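Local structure of protein FimX (Pseudomonas aeruginosa PAO1, 3HV8) at residues L122-G126 against G161-C167; L211-I215 against L239-A244. The protein is an EAL-domain protein whose barrel-like alpha/beta domain holds the ligand C2E in a pocket in this structure. The contacts are given in a common frame with arbitrary orientation. Where two conformers were deposited one is given. Numbering follows the deposited sequence.

Contact 1. Residues L122-G126 against G161-C167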
ATOM      1  N   LEU A 122     -15.524   2.159  -7.536  0.60 28.93           N
ATOM      2  CA  LEU A 122     -15.297   3.498  -8.078  0.60 31.67           C
ATOM      3  C   LEU A 122     -16.458   4.465  -7.821  0.60 29.69           C
ATOM      4  O   LEU A 122     -16.238   5.564  -7.312  0.60 31.08           O
ATOM      5  CB  LEU A 122     -14.954   3.440  -9.572  0.60 34.30           C
ATOM      6  CG  LEU A 122     -13.553   2.953  -9.949  0.60 29.66           C
ATOM      7  CD1 LEU A 122     -13.463   2.779 -11.457  0.60 33.84           C
ATOM      8  CD2 LEU A 122     -12.497   3.923  -9.452  0.60 33.01           C
ATOM      9  N   PRO A 123     -17.698   4.067  -8.170  1.00 32.43           N
ATOM     10  CA  PRO A 123     -18.830   4.954  -7.882  1.00 34.31           C
ATOM     11  C   PRO A 123     -18.889   5.325  -6.399  1.00 32.76           C
ATOM     12  O   PRO A 123     -19.099   6.489  -6.067  1.00 32.66           O
ATOM     13  CB  PRO A 123     -20.053   4.108  -8.270  1.00 34.77           C
ATOM     14  CG  PRO A 123     -19.554   3.150  -9.274  1.00 37.99           C
ATOM     15  CD  PRO A 123     -18.128   2.838  -8.857  1.00 31.90           C
ATOM     16  N   TRP A 124     -18.685   4.352  -5.513  1.00 30.00           N
ATOM     17  CA  TRP A 124     -18.731   4.629  -4.083  1.00 27.83           C
ATOM     18  C   TRP A 124     -17.591   5.543  -3.637  1.00 28.37           C
ATOM     19  O   TRP A 124     -17.787   6.460  -2.849  1.00 29.00           O
ATOM     20  CB  TRP A 124     -18.705   3.322  -3.282  1.00 26.71           C
ATOM     21  CG  TRP A 124     -18.523   3.542  -1.800  1.00 26.95           C
ATOM     22  CD1 TRP A 124     -19.504   3.799  -0.885  1.00 30.50           C
ATOM     23  CD2 TRP A 124     -17.285   3.523  -1.062  1.00 28.07           C
ATOM     24  NE1 TRP A 124     -18.958   3.946   0.368  1.00 29.56           N
ATOM     25  CE2 TRP A 124     -17.600   3.782   0.289  1.00 30.08           C
ATOM     26  CE3 TRP A 124     -15.944   3.320  -1.417  1.00 25.13           C
ATOM     27  CZ2 TRP A 124     -16.628   3.842   1.292  1.00 26.73           C
ATOM     28  CZ3 TRP A 124     -14.980   3.380  -0.424  1.00 27.12           C
ATOM     29  CH2 TRP A 124     -15.321   3.642   0.914  1.00 28.83           C
ATOM     30  N   LEU A 125     -16.387   5.277  -4.142  1.00 27.40           N
ATOM     31  CA  LEU A 125     -15.233   6.064  -3.735  1.00 29.55           C
ATOM     32  C   LEU A 125     -15.425   7.526  -4.132  1.00 29.71           C
ATOM     33  O   LEU A 125     -15.104   8.424  -3.367  1.00 32.36           O
ATOM     34  CB  LEU A 125     -13.949   5.494  -4.354  1.00 29.92           C
ATOM     35  CG  LEU A 125     -12.630   6.218  -4.097  1.00 30.91           C
ATOM     36  CD1 LEU A 125     -12.310   6.287  -2.617  1.00 31.79           C
ATOM     37  CD2 LEU A 125     -11.515   5.505  -4.860  1.00 28.78           C
ATOM     38  N   GLY A 126     -15.979   7.730  -5.322  1.00 32.25           N
ATOM     39  CA  GLY A 126     -16.274   9.064  -5.808  1.00 36.12           C
ATOM     40  C   GLY A 126     -17.121   9.842  -4.819  1.00 40.03           C
ATOM     41  O   GLY A 126     -16.806  10.983  -4.473  1.00 39.27           O
ATOM     42  N   GLY A 161      -9.834   4.567 -13.596  1.00 23.79           N
ATOM     43  CA  GLY A 161     -10.871   5.262 -12.853  1.00 25.36           C
ATOM     44  C   GLY A 161     -10.349   6.070 -11.673  1.00 25.69           C
ATOM     45  O   GLY A 161     -10.849   7.157 -11.366  1.00 26.64           O
ATOM     46  N   LEU A 162      -9.340   5.539 -10.980  1.00 23.82           N
ATOM     47  CA  LEU A 162      -8.724   6.278  -9.894  1.00 26.46           C
ATOM     48  C   LEU A 162      -8.103   7.575 -10.396  1.00 24.52           C
ATOM     49  O   LEU A 162      -8.166   8.597  -9.720  1.00 26.04           O
ATOM     50  CB  LEU A 162      -7.656   5.420  -9.192  1.00 23.07           C
ATOM     51  CG  LEU A 162      -8.209   4.245  -8.393  1.00 24.09           C
ATOM     52  CD1 LEU A 162      -7.059   3.355  -7.908  1.00 24.90           C
ATOM     53  CD2 LEU A 162      -9.054   4.735  -7.218  1.00 26.14           C
ATOM     54  N   ALA A 163      -7.503   7.521 -11.582  1.00 26.40           N
ATOM     55  CA  ALA A 163      -6.877   8.709 -12.157  1.00 30.05           C
ATOM     56  C   ALA A 163      -7.938   9.775 -12.414  1.00 30.58           C
ATOM     57  O   ALA A 163      -7.721  10.956 -12.158  1.00 31.99           O
ATOM     58  CB  ALA A 163      -6.118   8.361 -13.436  1.00 29.08           C
ATOM     59  N   THR A 164      -9.091   9.338 -12.906  1.00 29.97           N
ATOM     60  CA  THR A 164     -10.198  10.253 -13.152  1.00 32.89           C
ATOM     61  C   THR A 164     -10.614  10.952 -11.853  1.00 30.21           C
ATOM     62  O   THR A 164     -10.924  12.140 -11.861  1.00 34.28           O
ATOM     63  CB  THR A 164     -11.383   9.520 -13.818  1.00 32.60           C
ATOM     64  OG1 THR A 164     -10.965   8.995 -15.084  1.00 35.12           O
ATOM     65  CG2 THR A 164     -12.563  10.464 -14.032  1.00 35.61           C
ATOM     66  N   LEU A 165     -10.590  10.217 -10.736  1.00 29.74           N
ATOM     67  CA  LEU A 165     -10.915  10.751  -9.411  1.00 27.06           C
ATOM     68  C   LEU A 165      -9.743  11.438  -8.689  1.00 35.93           C
ATOM     69  O   LEU A 165      -9.852  11.756  -7.495  1.00 36.74           O
ATOM     70  CB  LEU A 165     -11.425   9.629  -8.496  1.00 32.25           C
ATOM     71  CG  LEU A 165     -12.765   8.972  -8.794  1.00 33.07           C
ATOM     72  CD1 LEU A 165     -13.022   7.769  -7.889  1.00 33.23           C
ATOM     73  CD2 LEU A 165     -13.880   9.988  -8.637  1.00 36.30           C
ATOM     74  N   HIS A 166      -8.630  11.647  -9.389  1.00 30.89           N
ATOM     75  CA  HIS A 166      -7.453  12.310  -8.808  1.00 34.29           C
ATOM     76  C   HIS A 166      -6.899  11.588  -7.575  1.00 33.81           C
ATOM     77  O   HIS A 166      -6.439  12.202  -6.604  1.00 33.97           O
ATOM     78  CB  HIS A 166      -7.753  13.777  -8.502  1.00 39.72           C
ATOM     79  CG  HIS A 166      -8.482  14.473  -9.606  1.00 48.37           C
ATOM     80  ND1 HIS A 166      -9.754  14.980  -9.456  1.00 53.13           N
ATOM     81  CD2 HIS A 166      -8.129  14.710 -10.891  1.00 46.71           C
ATOM     82  CE1 HIS A 166     -10.146  15.517 -10.597  1.00 46.58           C
ATOM     83  NE2 HIS A 166      -9.179  15.366 -11.484  1.00 52.65           N
ATOM     84  N   CYS A 167      -6.991  10.270  -7.614  1.00 29.04           N
ATOM     85  CA  CYS A 167      -6.253   9.440  -6.686  1.00 26.99           C
ATOM     86  C   CYS A 167      -5.071   8.884  -7.436  1.00 26.07           C
ATOM     87  O   CYS A 167      -5.020   8.936  -8.669  1.00 28.08           O
ATOM     88  CB  CYS A 167      -7.117   8.295  -6.164  1.00 25.21           C
ATOM     89  SG  CYS A 167      -8.547   8.850  -5.217  1.00 27.36           S
TER
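Leu122 lays its side chain across the last full turn of the helix 152-164: its CD2 lies 3.8 Å from the backbone C of Gly161, 4.2 Å from Leu162 CD2 and 4.2 Å from Leu165 CD1. Gly161 is what permits this approach. A CB built on it would point at the opposing helix and stand 2.3 Å from Leu122 CD1, a clash, so the bare backbone receives the leucine; the CA atoms of Leu122 and Gly161 are 6.7 Å apart. One turn on, the CA atoms of Gly126 and Leu165 are again 6.7 Å apart, and Gly126 CA touches Leu165 CD2 (3.8 Å), though here a CB could be accommodated. Between these two pairs Leu125 points toward the other segment, its CD2 at 3.5 Å from Leu162 CD2, 4.1 Å from Leu165 CD1 and 4.5 Å from Cys167 SG. A Schellman motif ends the helix: Cys167 N bonds to Leu162 O (2.9 Å) and His166 N to Ala163 O (3.0 Å), with His166 at positive phi as the C-prime residue. The turn leaves Cys167, just before strand 168-174, pointing toward 122-126. On the sheet side, Leu125, Leu162 and Cys167 all touch Phe141 of strand 139-144, so the two helices are packed on the barrel sheet as well as on each other; Leu125 also touches Ile88 of helix 80-96. No hydrogen bond crosses between the segments. With nothing polar to fix the pair, the 254 Å² of buried surface depends on the shape fit of leucine side chains, Gly161 letting Leu122 come close to its backbone.

Contact 2. Residues L211-I215 against L239-A244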
ATOM      1  N   LEU A 211      19.269  -5.444  -7.372  0.88 30.93           N
ATOM      2  CA  LEU A 211      18.489  -4.356  -6.787  0.88 31.46           C
ATOM      3  C   LEU A 211      18.700  -3.054  -7.556  0.88 32.26           C
ATOM      4  O   LEU A 211      17.742  -2.337  -7.876  0.88 31.18           O
ATOM      5  CB  LEU A 211      18.874  -4.168  -5.321  0.88 33.51           C
ATOM      6  CG  LEU A 211      18.265  -2.994  -4.555  0.88 35.03           C
ATOM      7  CD1 LEU A 211      16.749  -3.111  -4.497  0.88 33.12           C
ATOM      8  CD2 LEU A 211      18.853  -2.949  -3.151  0.88 40.01           C
ATOM      9  N   LYS A 212      19.960  -2.747  -7.855  1.00 32.36           N
ATOM     10  CA  LYS A 212      20.287  -1.548  -8.614  1.00 31.78           C
ATOM     11  C   LYS A 212      19.643  -1.548  -9.996  1.00 30.27           C
ATOM     12  O   LYS A 212      19.093  -0.531 -10.426  1.00 32.46           O
ATOM     13  CB  LYS A 212      21.808  -1.391  -8.733  1.00 32.77           C
ATOM     14  CG  LYS A 212      22.448  -0.791  -7.500  1.00 41.52           C
ATOM     15  CD  LYS A 212      23.910  -0.441  -7.752  1.00 58.03           C
ATOM     16  CE  LYS A 212      24.847  -1.471  -7.146  1.00 63.55           C
ATOM     17  NZ  LYS A 212      24.904  -1.343  -5.663  1.00 72.28           N
ATOM     18  N   GLY A 213      19.698  -2.682 -10.691  1.00 30.65           N
ATOM     19  CA  GLY A 213      19.098  -2.785 -12.015  1.00 32.95           C
ATOM     20  C   GLY A 213      17.586  -2.617 -12.011  1.00 30.01           C
ATOM     21  O   GLY A 213      16.998  -2.025 -12.918  1.00 31.51           O
ATOM     22  N   LEU A 214      16.951  -3.152 -10.978  1.00 29.17           N
ATOM     23  CA  LEU A 214      15.503  -3.069 -10.844  1.00 28.21           C
ATOM     24  C   LEU A 214      15.080  -1.615 -10.662  1.00 26.04           C
ATOM     25  O   LEU A 214      14.187  -1.119 -11.364  1.00 28.18           O
ATOM     26  CB  LEU A 214      15.070  -3.906  -9.650  1.00 29.88           C
ATOM     27  CG  LEU A 214      13.586  -4.031  -9.382  1.00 30.75           C
ATOM     28  CD1 LEU A 214      12.908  -4.638 -10.595  1.00 35.25           C
ATOM     29  CD2 LEU A 214      13.364  -4.904  -8.157  1.00 32.54           C
ATOM     30  N   ILE A 215      15.713  -0.940  -9.713  1.00 26.24           N
ATOM     31  CA  ILE A 215      15.485   0.478  -9.481  1.00 26.80           C
ATOM     32  C   ILE A 215      15.739   1.293 -10.748  1.00 26.25           C
ATOM     33  O   ILE A 215      14.931   2.153 -11.110  1.00 26.48           O
ATOM     34  CB  ILE A 215      16.342   0.979  -8.290  1.00 24.42           C
ATOM     35  CG1 ILE A 215      15.852   0.318  -6.995  1.00 27.72           C
ATOM     36  CG2 ILE A 215      16.320   2.499  -8.202  1.00 26.80           C
ATOM     37  CD1 ILE A 215      16.748   0.557  -5.786  1.00 27.39           C
ATOM     38  N   LEU A 239      20.525   1.628  -0.542  1.00 33.19           N
ATOM     39  CA  LEU A 239      19.338   2.044  -1.277  1.00 32.36           C
ATOM     40  C   LEU A 239      19.460   3.486  -1.705  1.00 28.15           C
ATOM     41  O   LEU A 239      19.071   3.863  -2.805  1.00 29.72           O
ATOM     42  CB  LEU A 239      18.089   1.871  -0.418  1.00 28.60           C
ATOM     43  CG  LEU A 239      17.697   0.414  -0.253  1.00 28.13           C
ATOM     44  CD1 LEU A 239      16.640   0.229   0.837  1.00 26.05           C
ATOM     45  CD2 LEU A 239      17.250  -0.152  -1.599  1.00 39.25           C
ATOM     46  N   TRP A 240      20.031   4.306  -0.830  0.60 30.54           N
ATOM     47  CA  TRP A 240      20.239   5.709  -1.141  0.60 28.59           C
ATOM     48  C   TRP A 240      21.203   5.858  -2.323  0.60 32.29           C
ATOM     49  O   TRP A 240      20.977   6.678  -3.220  0.60 30.60           O
ATOM     50  CB  TRP A 240      20.754   6.445   0.106  0.60 29.40           C
ATOM     51  CG  TRP A 240      20.481   7.921   0.110  0.60 28.35           C
ATOM     52  CD1 TRP A 240      19.499   8.571   0.797  0.60 33.66           C
ATOM     53  CD2 TRP A 240      21.208   8.927  -0.602  0.60 31.64           C
ATOM     54  NE1 TRP A 240      19.569   9.922   0.559  0.60 34.41           N
ATOM     55  CE2 TRP A 240      20.609  10.168  -0.299  0.60 31.25           C
ATOM     56  CE3 TRP A 240      22.313   8.902  -1.455  0.60 35.67           C
ATOM     57  CZ2 TRP A 240      21.074  11.369  -0.824  0.60 36.36           C
ATOM     58  CZ3 TRP A 240      22.772  10.097  -1.980  0.60 39.23           C
ATOM     59  CH2 TRP A 240      22.152  11.313  -1.664  0.60 37.71           C
ATOM     60  N   GLN A 241      22.264   5.053  -2.342  1.00 32.38           N
ATOM     61  CA  GLN A 241      23.219   5.094  -3.443  1.00 37.55           C
ATOM     62  C   GLN A 241      22.667   4.467  -4.720  1.00 36.10           C
ATOM     63  O   GLN A 241      23.044   4.862  -5.824  1.00 39.29           O
ATOM     64  CB  GLN A 241      24.527   4.427  -3.025  1.00 43.23           C
ATOM     65  CG  GLN A 241      25.148   5.111  -1.830  1.00 47.21           C
ATOM     66  CD  GLN A 241      25.573   6.544  -2.123  1.00 58.24           C
ATOM     67  OE1 GLN A 241      25.492   7.417  -1.257  1.00 54.02           O
ATOM     68  NE2 GLN A 241      26.039   6.788  -3.340  1.00 52.70           N
ATOM     69  N   ALA A 242      21.761   3.502  -4.563  1.00 33.86           N
ATOM     70  CA  ALA A 242      21.116   2.865  -5.709  1.00 37.61           C
ATOM     71  C   ALA A 242      20.061   3.777  -6.347  1.00 39.98           C
ATOM     72  O   ALA A 242      19.580   3.508  -7.451  1.00 39.96           O
ATOM     73  CB  ALA A 242      20.512   1.527  -5.309  1.00 42.09           C
ATOM     74  N   GLY A 243      19.704   4.856  -5.655  1.00 34.58           N
ATOM     75  CA  GLY A 243      18.804   5.853  -6.211  1.00 32.52           C
ATOM     76  C   GLY A 243      17.324   5.705  -5.867  1.00 30.39           C
ATOM     77  O   GLY A 243      16.482   6.419  -6.425  1.00 29.82           O
ATOM     78  N   ALA A 244      16.997   4.820  -4.935  1.00 29.24           N
ATOM     79  CA  ALA A 244      15.599   4.655  -4.506  1.00 24.70           C
ATOM     80  C   ALA A 244      14.959   6.012  -4.205  1.00 29.11           C
ATOM     81  O   ALA A 244      15.570   6.855  -3.524  1.00 27.11           O
ATOM     82  CB  ALA A 244      15.540   3.786  -3.272  1.00 26.84           C
TER
HETATM   83  O   HOH W   1      19.897   2.095  -9.697  1.00 38.01           O
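Leu239, in the last turns of helix 233-242, sends CD2 to within 3.6 Å of Leu211 CD2 and 4.3 Å of Ile215 CD1. Ala242 then makes the closest backbone approach, its CA 5.3 Å from Lys212 CA. Its small CB fits between Lys212 CG (3.7 Å) and Ile215 CD1 (3.9 Å), while one water donates to both Ala242 O (2.7 Å) and Lys212 O (2.8 Å), joining the two backbones. Gly243 ends the helix in a Schellman motif; at its phi of 95° a CB would jam against the preceding carbonyl oxygen. Ala244 N closes the turn on Leu239 O (3.1 Å), and Ala244 CB lies 4.3 Å from Ile215 CD1. Arg44 NH1 hydrogen-bonds to Trp240 O and Ala244 O, and Arg44 also makes a cation-pi contact with Trp240. Helices 205-220 and 233-242 thus pack side by side over strand 224-227, touched by Ile215, Leu239 and Ala244, with Leu211 also resting on strand 191-194.

In the fold
Contacts 1 and 2 follow one another along the chain, the first closing before the second opens, and both lie in the EAL domain. Their centres are 32 Å apart and their nearest atoms about 20 Å, so they do not touch. Each joins two helices of the outer layer around the same curved sheet: helices 121-132 and 152-164, with strand 139-144 and the short helix 145-150 between them, then helices 205-220 and 233-242, separated by strand 224-227. Contact 2 therefore closes a helix-strand-helix step of the barrel. The side chains of Leu162 and Leu239 stand off from the bound C2E, at about 13 Å and about 10 Å. Both contacts belong to the helical shell around the sheet.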